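Local coordinates for protein transcriptional regulator, LYSR family (Neisseria meningitidis, PDB 4AB5) that probably senses a small-molecule effector through this regulatory domain and, as a MetR-like LysR-family transcription factor, probably controls methionine biosynthesis genes, at residues 58-64 with 183-189; 74-78 with 205-210; 100-104 with 124-130. All blocks are in the same frame, centred on the assembly; numbering follows the deposited sequence.

Interaction 1 of 3, residues 58-64 with 183-189; sequences ADLAIVS and KLYAAIR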
loop_
_atom_site.group_PDB
_atom_site.type_symbol
_atom_site.label_atom_id
_atom_site.label_comp_id
_atom_site.label_asym_id
_atom_site.label_seq_id
_atom_site.Cartn_x
_atom_site.Cartn_y
_atom_site.Cartn_z
ATOM N N ALA B 58 -8.510 4.751 -20.889
ATOM C CA ALA B 58 -7.770 5.667 -20.010
ATOM C C ALA B 58 -7.402 6.939 -20.785
ATOM O O ALA B 58 -7.274 6.892 -22.009
ATOM C CB ALA B 58 -6.512 4.994 -19.471
ATOM N N ASP B 59 -7.220 8.067 -20.067
ATOM C CA ASP B 59 -6.903 9.381 -20.653
ATOM C C ASP B 59 -5.449 9.829 -20.429
ATOM O O ASP B 59 -4.919 10.604 -21.231
ATOM C CB ASP B 59 -7.898 10.444 -20.169
ATOM C CG ASP B 59 -9.344 9.999 -20.265
ATOM O OD1 ASP B 59 -9.905 10.042 -21.379
ATOM O OD2 ASP B 59 -9.904 9.578 -19.229
ATOM N N LEU B 60 -4.799 9.311 -19.378
ATOM C CA LEU B 60 -3.399 9.602 -19.067
ATOM C C LEU B 60 -2.759 8.373 -18.425
ATOM O O LEU B 60 -3.386 7.728 -17.576
ATOM C CB LEU B 60 -3.283 10.833 -18.161
ATOM C CG LEU B 60 -1.907 11.465 -17.967
ATOM C CD1 LEU B 60 -2.029 12.968 -17.876
ATOM C CD2 LEU B 60 -1.238 10.948 -16.691
ATOM N N ALA B 61 -1.514 8.047 -18.838
ATOM C CA ALA B 61 -0.772 6.909 -18.309
ATOM C C ALA B 61 0.598 7.298 -17.748
ATOM O O ALA B 61 1.320 8.071 -18.378
ATOM C CB ALA B 61 -0.615 5.838 -19.378
ATOM N N ILE B 62 0.946 6.758 -16.561
ATOM C CA ILE B 62 2.251 6.956 -15.926
ATOM C C ILE B 62 3.119 5.801 -16.433
ATOM O O ILE B 62 2.777 4.629 -16.221
ATOM C CB ILE B 62 2.156 7.014 -14.369
ATOM C CG1 ILE B 62 1.167 8.113 -13.867
ATOM C CG2 ILE B 62 3.538 7.116 -13.695
ATOM C CD1 ILE B 62 1.408 9.640 -14.333
ATOM N N VAL B 63 4.198 6.135 -17.173
ATOM C CA VAL B 63 5.082 5.151 -17.799
ATOM C C VAL B 63 6.579 5.371 -17.490
ATOM O O VAL B 63 7.000 6.505 -17.257
ATOM C CB VAL B 63 4.797 5.023 -19.326
ATOM C CG1 VAL B 63 3.415 4.410 -19.594
ATOM C CG2 VAL B 63 4.961 6.365 -20.051
ATOM N N SER B 64 7.366 4.266 -17.508
ATOM C CA SER B 64 8.816 4.225 -17.261
ATOM C C SER B 64 9.666 4.392 -18.533
ATOM O O SER B 64 10.896 4.473 -18.443
ATOM C CB SER B 64 9.198 2.938 -16.543
ATOM O OG SER B 64 8.653 2.936 -15.237
ATOM N N LYS B 183 13.187 6.644 -15.216
ATOM C CA LYS B 183 12.710 7.815 -15.940
ATOM C C LYS B 183 11.180 7.772 -15.997
ATOM O O LYS B 183 10.617 6.789 -16.473
ATOM C CB LYS B 183 13.332 7.870 -17.342
ATOM C CG LYS B 183 14.831 8.158 -17.340
ATOM C CD LYS B 183 15.416 8.021 -18.736
ATOM C CE LYS B 183 16.907 8.254 -18.775
ATOM N NZ LYS B 183 17.243 9.704 -18.759
ATOM N N LEU B 184 10.505 8.811 -15.479
ATOM C CA LEU B 184 9.045 8.824 -15.468
ATOM C C LEU B 184 8.411 9.781 -16.439
ATOM O O LEU B 184 8.852 10.922 -16.560
ATOM C CB LEU B 184 8.467 8.962 -14.054
ATOM C CG LEU B 184 8.165 7.622 -13.380
ATOM C CD1 LEU B 184 9.413 6.989 -12.813
ATOM C CD2 LEU B 184 7.172 7.785 -12.314
ATOM N N TYR B 185 7.385 9.287 -17.159
ATOM C CA TYR B 185 6.662 10.040 -18.180
ATOM C C TYR B 185 5.162 9.921 -17.995
ATOM O O TYR B 185 4.674 8.920 -17.457
ATOM C CB TYR B 185 7.006 9.532 -19.599
ATOM C CG TYR B 185 8.475 9.562 -19.949
ATOM C CD1 TYR B 185 9.043 10.675 -20.562
ATOM C CD2 TYR B 185 9.289 8.449 -19.733
ATOM C CE1 TYR B 185 10.397 10.703 -20.903
ATOM C CE2 TYR B 185 10.644 8.465 -20.073
ATOM C CZ TYR B 185 11.193 9.595 -20.657
ATOM O OH TYR B 185 12.526 9.630 -20.990
ATOM N N ALA B 186 4.433 10.931 -18.492
ATOM C CA ALA B 186 2.985 10.937 -18.542
ATOM C C ALA B 186 2.646 10.788 -20.024
ATOM O O ALA B 186 3.095 11.589 -20.849
ATOM C CB ALA B 186 2.442 12.249 -18.011
ATOM N N ALA B 187 1.931 9.720 -20.372
ATOM C CA ALA B 187 1.518 9.446 -21.741
ATOM C C ALA B 187 0.041 9.820 -21.932
ATOM O O ALA B 187 -0.788 9.532 -21.071
ATOM C CB ALA B 187 1.731 7.971 -22.057
ATOM N N ILE B 188 -0.271 10.492 -23.042
ATOM C CA ILE B 188 -1.626 10.861 -23.458
ATOM C C ILE B 188 -1.759 10.571 -24.971
ATOM O O ILE B 188 -0.747 10.323 -25.649
ATOM C CB ILE B 188 -2.008 12.338 -23.121
ATOM C CG1 ILE B 188 -1.086 13.377 -23.814
ATOM C CG2 ILE B 188 -2.145 12.583 -21.619
ATOM C CD1 ILE B 188 -1.634 14.804 -23.872
ATOM N N ARG B 189 -3.000 10.635 -25.504
ATOM C CA ARG B 189 -3.244 10.470 -26.936
ATOM C C ARG B 189 -2.781 11.768 -27.585
ATOM O O ARG B 189 -2.825 12.814 -26.943
ATOM C CB ARG B 189 -4.740 10.302 -27.218
ATOM C CG ARG B 189 -5.352 8.997 -26.762
ATOM C CD ARG B 189 -6.851 9.096 -26.956
ATOM N NE ARG B 189 -7.594 8.232 -26.038
ATOM C CZ ARG B 189 -8.012 8.597 -24.830
ATOM N NH1 ARG B 189 -7.755 9.815 -24.368
ATOM N NH2 ARG B 189 -8.692 7.747 -24.076
HETATM O O HOH W 1 12.437 3.540 -16.141
#

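Interaction 2 of 3, residues 74-78 with 205-210; sequences FQPLF and IRERGF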
loop_
_atom_site.group_PDB
_atom_site.type_symbol
_atom_site.label_atom_id
_atom_site.label_comp_id
_atom_site.label_asym_id
_atom_site.label_seq_id
_atom_site.Cartn_x
_atom_site.Cartn_y
_atom_site.Cartn_z
ATOM N N PHE B 74 4.213 11.845 -25.329
ATOM C CA PHE B 74 4.883 11.721 -24.039
ATOM C C PHE B 74 5.282 13.050 -23.481
ATOM O O PHE B 74 5.703 13.948 -24.221
ATOM C CB PHE B 74 6.118 10.813 -24.140
ATOM C CG PHE B 74 5.765 9.389 -24.453
ATOM C CD1 PHE B 74 5.378 8.513 -23.439
ATOM C CD2 PHE B 74 5.805 8.919 -25.760
ATOM C CE1 PHE B 74 5.035 7.190 -23.732
ATOM C CE2 PHE B 74 5.478 7.595 -26.054
ATOM C CZ PHE B 74 5.098 6.736 -25.042
ATOM N N GLN B 75 5.178 13.156 -22.156
ATOM C CA GLN B 75 5.529 14.344 -21.407
ATOM C C GLN B 75 6.461 13.914 -20.276
ATOM O O GLN B 75 6.057 13.084 -19.448
ATOM C CB GLN B 75 4.263 15.015 -20.860
ATOM C CG GLN B 75 4.464 16.469 -20.461
ATOM C CD GLN B 75 3.175 17.225 -20.230
ATOM O OE1 GLN B 75 3.197 18.384 -19.827
ATOM N NE2 GLN B 75 2.031 16.543 -20.225
ATOM N N PRO B 76 7.719 14.412 -20.233
ATOM C CA PRO B 76 8.613 14.020 -19.129
ATOM C C PRO B 76 8.129 14.523 -17.772
ATOM O O PRO B 76 7.624 15.645 -17.663
ATOM C CB PRO B 76 9.949 14.658 -19.505
ATOM C CG PRO B 76 9.601 15.790 -20.404
ATOM C CD PRO B 76 8.371 15.376 -21.144
ATOM N N LEU B 77 8.242 13.680 -16.751
ATOM C CA LEU B 77 7.883 14.074 -15.397
ATOM C C LEU B 77 9.183 14.339 -14.645
ATOM O O LEU B 77 9.551 15.504 -14.457
ATOM C CB LEU B 77 7.005 13.019 -14.689
ATOM C CG LEU B 77 5.604 12.782 -15.273
ATOM C CD1 LEU B 77 4.935 11.590 -14.613
ATOM C CD2 LEU B 77 4.726 14.049 -15.206
ATOM N N PHE B 78 9.918 13.264 -14.295
ATOM C CA PHE B 78 11.185 13.326 -13.565
ATOM C C PHE B 78 11.922 11.995 -13.554
ATOM O O PHE B 78 11.306 10.937 -13.711
ATOM C CB PHE B 78 10.966 13.792 -12.104
ATOM C CG PHE B 78 9.707 13.286 -11.426
ATOM C CD1 PHE B 78 9.596 11.956 -11.022
ATOM C CD2 PHE B 78 8.637 14.142 -11.183
ATOM C CE1 PHE B 78 8.434 11.492 -10.399
ATOM C CE2 PHE B 78 7.477 13.679 -10.554
ATOM C CZ PHE B 78 7.380 12.356 -10.173
ATOM N N ILE B 205 2.047 17.223 -10.909
ATOM C CA ILE B 205 2.917 16.079 -10.570
ATOM C C ILE B 205 4.382 16.557 -10.441
ATOM O O ILE B 205 5.056 16.193 -9.472
ATOM C CB ILE B 205 2.777 14.932 -11.621
ATOM C CG1 ILE B 205 1.416 14.190 -11.521
ATOM C CG2 ILE B 205 3.953 13.950 -11.559
ATOM C CD1 ILE B 205 1.090 13.255 -12.801
ATOM N N ARG B 206 4.855 17.385 -11.410
ATOM C CA ARG B 206 6.221 17.916 -11.440
ATOM C C ARG B 206 6.520 18.892 -10.305
ATOM O O ARG B 206 7.522 18.708 -9.613
ATOM C CB ARG B 206 6.570 18.522 -12.808
ATOM C CG ARG B 206 6.821 17.487 -13.895
ATOM C CD ARG B 206 7.397 18.111 -15.165
ATOM N NE ARG B 206 6.473 19.058 -15.787
ATOM C CZ ARG B 206 5.584 18.748 -16.726
ATOM N NH1 ARG B 206 5.513 17.508 -17.201
ATOM N NH2 ARG B 206 4.766 19.679 -17.206
ATOM N N GLU B 207 5.655 19.906 -10.087
ATOM C CA GLU B 207 5.830 20.889 -9.006
ATOM C C GLU B 207 5.841 20.209 -7.656
ATOM O O GLU B 207 6.668 20.558 -6.819
ATOM C CB GLU B 207 4.739 21.974 -9.023
ATOM C CG GLU B 207 4.868 22.980 -10.157
ATOM C CD GLU B 207 3.717 23.960 -10.328
ATOM O OE1 GLU B 207 2.568 23.636 -9.939
ATOM O OE2 GLU B 207 3.966 25.047 -10.900
ATOM N N ARG B 208 4.931 19.233 -7.455
ATOM C CA ARG B 208 4.801 18.479 -6.208
ATOM C C ARG B 208 5.991 17.579 -5.955
ATOM O O ARG B 208 6.502 17.557 -4.838
ATOM C CB ARG B 208 3.495 17.671 -6.158
ATOM C CG ARG B 208 2.272 18.489 -5.806
ATOM C CD ARG B 208 1.114 17.594 -5.392
ATOM N NE ARG B 208 0.277 18.253 -4.389
ATOM C CZ ARG B 208 0.423 18.115 -3.075
ATOM N NH1 ARG B 208 1.366 17.324 -2.585
ATOM N NH2 ARG B 208 -0.380 18.763 -2.241
ATOM N N GLY B 209 6.408 16.844 -6.982
ATOM C CA GLY B 209 7.533 15.922 -6.897
ATOM C C GLY B 209 8.830 16.634 -6.584
ATOM O O GLY B 209 9.513 16.281 -5.618
ATOM N N PHE B 210 9.156 17.671 -7.370
ATOM C CA PHE B 210 10.387 18.440 -7.194
ATOM C C PHE B 210 10.519 19.172 -5.865
ATOM O O PHE B 210 11.638 19.496 -5.451
ATOM C CB PHE B 210 10.636 19.357 -8.398
ATOM C CG PHE B 210 11.165 18.611 -9.603
ATOM C CD1 PHE B 210 12.454 18.075 -9.603
ATOM C CD2 PHE B 210 10.385 18.452 -10.741
ATOM C CE1 PHE B 210 12.946 17.394 -10.714
ATOM C CE2 PHE B 210 10.877 17.764 -11.851
ATOM C CZ PHE B 210 12.154 17.237 -11.829
#

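Interaction 3 of 3, residues 100-104 with 124-130; sequences AEDFI and ILIPKNI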
loop_
_atom_site.group_PDB
_atom_site.type_symbol
_atom_site.label_atom_id
_atom_site.label_comp_id
_atom_site.label_asym_id
_atom_site.label_seq_id
_atom_site.Cartn_x
_atom_site.Cartn_y
_atom_site.Cartn_z
ATOM N N ALA B 100 25.856 -6.562 -10.588
ATOM C CA ALA B 100 24.775 -7.501 -10.923
ATOM C C ALA B 100 24.996 -8.874 -10.245
ATOM O O ALA B 100 24.049 -9.457 -9.706
ATOM C CB ALA B 100 24.684 -7.668 -12.432
ATOM N N GLU B 101 26.266 -9.335 -10.208
ATOM C CA GLU B 101 26.722 -10.591 -9.597
ATOM C C GLU B 101 26.506 -10.665 -8.072
ATOM O O GLU B 101 26.422 -11.769 -7.532
ATOM C CB GLU B 101 28.203 -10.845 -9.935
ATOM C CG GLU B 101 28.469 -11.252 -11.384
ATOM C CD GLU B 101 28.417 -10.182 -12.463
ATOM O OE1 GLU B 101 28.370 -8.975 -12.124
ATOM O OE2 GLU B 101 28.425 -10.558 -13.659
ATOM N N ASP B 102 26.408 -9.504 -7.379
ATOM C CA ASP B 102 26.178 -9.437 -5.924
ATOM C C ASP B 102 24.756 -9.861 -5.522
ATOM O O ASP B 102 24.516 -10.168 -4.353
ATOM C CB ASP B 102 26.531 -8.049 -5.356
ATOM C CG ASP B 102 28.004 -7.684 -5.415
ATOM O OD1 ASP B 102 28.851 -8.575 -5.180
ATOM O OD2 ASP B 102 28.312 -6.501 -5.650
ATOM N N PHE B 103 23.836 -9.897 -6.501
ATOM C CA PHE B 103 22.440 -10.293 -6.354
ATOM C C PHE B 103 22.246 -11.817 -6.477
ATOM O O PHE B 103 21.215 -12.315 -6.031
ATOM C CB PHE B 103 21.577 -9.570 -7.406
ATOM C CG PHE B 103 21.508 -8.065 -7.262
ATOM C CD1 PHE B 103 22.467 -7.249 -7.853
ATOM C CD2 PHE B 103 20.477 -7.463 -6.542
ATOM C CE1 PHE B 103 22.406 -5.860 -7.712
ATOM C CE2 PHE B 103 20.419 -6.075 -6.399
ATOM C CZ PHE B 103 21.381 -5.284 -6.987
ATOM N N ILE B 104 23.226 -12.549 -7.070
ATOM C CA ILE B 104 23.186 -14.002 -7.312
ATOM C C ILE B 104 22.647 -14.883 -6.160
ATOM O O ILE B 104 21.676 -15.614 -6.355
ATOM C CB ILE B 104 24.474 -14.558 -8.005
ATOM C CG1 ILE B 104 24.562 -14.073 -9.465
ATOM C CG2 ILE B 104 24.549 -16.106 -7.943
ATOM C CD1 ILE B 104 25.901 -14.249 -10.152
ATOM N N ILE B 124 19.319 -4.760 -15.588
ATOM C CA ILE B 124 20.582 -5.253 -15.022
ATOM C C ILE B 124 20.728 -6.779 -14.925
ATOM O O ILE B 124 21.737 -7.324 -15.374
ATOM C CB ILE B 124 20.841 -4.543 -13.641
ATOM C CG1 ILE B 124 20.615 -2.988 -13.717
ATOM C CG2 ILE B 124 22.175 -4.954 -12.977
ATOM C CD1 ILE B 124 21.722 -2.017 -13.201
ATOM N N LEU B 125 19.757 -7.441 -14.294
ATOM C CA LEU B 125 19.745 -8.870 -13.982
ATOM C C LEU B 125 19.448 -9.764 -15.193
ATOM O O LEU B 125 20.302 -10.576 -15.551
ATOM C CB LEU B 125 18.742 -9.126 -12.831
ATOM C CG LEU B 125 19.192 -8.993 -11.357
ATOM C CD1 LEU B 125 20.225 -7.900 -11.131
ATOM C CD2 LEU B 125 18.010 -8.768 -10.463
ATOM N N ILE B 126 18.245 -9.623 -15.812
ATOM C CA ILE B 126 17.813 -10.401 -16.986
ATOM C C ILE B 126 18.899 -10.400 -18.088
ATOM O O ILE B 126 19.294 -11.506 -18.476
ATOM C CB ILE B 126 16.395 -10.011 -17.513
ATOM C CG1 ILE B 126 15.287 -10.271 -16.466
ATOM C CG2 ILE B 126 16.064 -10.657 -18.878
ATOM C CD1 ILE B 126 14.136 -9.460 -16.714
ATOM N N PRO B 127 19.474 -9.232 -18.525
ATOM C CA PRO B 127 20.523 -9.274 -19.563
ATOM C C PRO B 127 21.796 -10.016 -19.187
ATOM O O PRO B 127 22.516 -10.460 -20.081
ATOM C CB PRO B 127 20.803 -7.796 -19.866
ATOM C CG PRO B 127 20.281 -7.047 -18.734
ATOM C CD PRO B 127 19.135 -7.829 -18.188
ATOM N N LYS B 128 22.076 -10.155 -17.881
ATOM C CA LYS B 128 23.256 -10.870 -17.414
ATOM C C LYS B 128 22.916 -12.322 -17.079
ATOM O O LYS B 128 23.812 -13.089 -16.720
ATOM C CB LYS B 128 23.898 -10.146 -16.221
ATOM C CG LYS B 128 24.770 -8.974 -16.629
ATOM C CD LYS B 128 25.988 -8.858 -15.746
ATOM C CE LYS B 128 27.021 -7.954 -16.364
ATOM N NZ LYS B 128 28.303 -7.997 -15.615
ATOM N N ASN B 129 21.631 -12.708 -17.249
ATOM C CA ASN B 129 21.089 -14.044 -16.966
ATOM C C ASN B 129 21.093 -14.365 -15.448
ATOM O O ASN B 129 21.343 -15.507 -15.026
ATOM C CB ASN B 129 21.767 -15.132 -17.829
ATOM C CG ASN B 129 21.034 -16.446 -17.899
ATOM O OD1 ASN B 129 19.827 -16.516 -18.165
ATOM N ND2 ASN B 129 21.772 -17.526 -17.685
ATOM N N ILE B 130 20.792 -13.333 -14.631
ATOM C CA ILE B 130 20.696 -13.450 -13.182
ATOM C C ILE B 130 19.213 -13.387 -12.786
ATOM O O ILE B 130 18.538 -12.404 -13.064
ATOM C CB ILE B 130 21.580 -12.388 -12.458
ATOM C CG1 ILE B 130 23.086 -12.663 -12.713
ATOM C CG2 ILE B 130 21.262 -12.322 -10.950
ATOM C CD1 ILE B 130 23.999 -11.461 -12.696
HETATM O O HOH W 2 29.469 -7.015 -13.381
#

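Interaction 1 of 3, residues 58-64 with 183-189
Two antiparallel strands, 60-63 and the end of 171-189, pair here inside the mixed sheet of the LysR regulatory domain. Their axes come within 4.5 Å and run at 152° to one another. Ala-61 and Ala-187 form one hydrogen-bonded pair, with N of Ala-61 2.8 Å from O of Ala-187 and N of Ala-187 2.7 Å from O of Ala-61; Val-63 and Tyr-185 form the next, with both N-to-O distances 2.8 Å. Between them lies the non-hydrogen-bonded pair Ile-62 and Ala-186, where CA-H...O contacts such as Ile-62 CA to Tyr-185 O (3.5 Å) supplement the ladder. One face carries Ala-61, Val-63, Tyr-185 and Ala-187, with Val-63 CG2 3.8 Å from Tyr-185 CB; the small alanines leave room for larger neighbours such as Phe-74, which touches Val-63 and Ala-187. Ile-62 and Ala-186 belong to the other face, where Ile-62 CG2 meets Leu-184 CD2 at 3.9 Å. At one end a water bridges Ser-64 O and, weakly, Lys-183 N. At the other, Arg-189 NH1 makes a long salt bridge to Asp-59 OD1 (3.7 Å), but these charges have stronger partners in Asp-192 and Arg-11 respectively. Strand 8-13 flanks 60-63 and strand 72-86 flanks 171-189, while helix 196-212 covers Leu-60, Ile-62, Ala-186 and Ile-188.

Interaction 2 of 3, residues 74-78 with 205-210
Helix 205-210 packs against strand 74-78 through one arginine and a group of apolar side chains, with the two axes 8.2 Å apart and inclined by only 17°. The long side chain of Arg-206 reaches the strand: NH1 donates to the backbone O of Pro-76 at 2.9 Å, and NH2 donates a weak hydrogen bond to OE1 of Gln-75 at 3.3 Å. Pro-76 has no NH to offer, but its carbonyl is satisfied by this guanidinium. Other strand groups bond to the neighbouring strand: Gln-75 to Ala-186, and both Leu-77 and Phe-78 to Leu-184, at a classic beta bulge. Within the helix, Gly-209 N and Phe-210 N are satisfied by O of Ile-205 and of Arg-206.

Beside the polar end, Ile-205 CG2 lies 3.7 Å from both Leu-77 CD2 and Phe-78 CE2. Phe-78 turns its edge to the face of Phe-210, centroids 6.0 Å apart and planes at 89°. Gly-209 suits its place because a CB would clash with Phe-78 CE2. The chemistry is thus divided: a charged donor serves one main-chain and, weakly, one side-chain oxygen at the partly exposed margin, while Ile-205, Leu-77 and Phe-78 are buried and the exposed Phe-210 covers Phe-78's edge.

Interaction 3 of 3, residues 100-104 with 124-130
Neither segment is a long regular helix where they meet. Residues 100-104 have helical backbone angles and form a tight turn, with Phe-103 N 3.2 Å from Ala-100 O, whereas 124-130 carries the C-terminal part of the helix that begins at 119, and its termination. That termination is a Schellman motif: Ile-130 N bonds to Leu-125 O at 2.9 Å and Asn-129 N to Ile-126 O at 2.9 Å. Asn-129, the C-prime residue, takes the positive phi of 68° that asparagine tolerates better than most residues. After it the backbone leaves the helix, and the CA-to-CB bond of Ile-130 points toward 100-104. The closest CA pairs are Ala-100 with Leu-125 at 6.0 Å and Ile-104 with Ile-130 at 6.4 Å.

Ala-100, being small, lets the backbones approach: its CB lies 3.7 Å from Ile-124 CG2 and 3.9 Å from Ile-130 CD1. Ile-130 also touches Ile-104, CG1 to CG1 at 3.8 Å. Leu-125 CD1 sits over one face of the Phe-103 ring, 4.0 Å from CD1 of Phe-103. Toward solvent, Lys-128 NZ forms a salt bridge with Glu-101 OE2 at 3.2 Å, and a water joins Glu-101 OE1 to the same NZ; flexible charged chains suit this exposed edge.

Phe-103 and Ile-124 also pack against Ile-175 of strand 171-189. The arrangement is a Schellman-capped helix end whose apolar residues meet a helical turn, within the periplasmic-binding-protein-like fold of LysR regulatory domains.

How the interactions relate
Interactions 1 and 2 are neighbours, their centres 11 Å apart: strand 72-86 of interaction 2 pairs with strand 171-189 of interaction 1, and helix 196-212 packs on that sheet. Their segments alternate along the chain, so each strand or helix of one is followed by that of the other. Both join segments more than a hundred residues apart, consistent with the two-lobed periplasmic-binding-protein-like fold, in which distant parts of the chain build one lobe. Interaction 3 is local, its segments 20 residues apart, and is nested inside the loops closed by both. Its centre lies about 28 Å from that of interaction 1 and 30 Å from that of interaction 2, so it probably belongs to the other lobe.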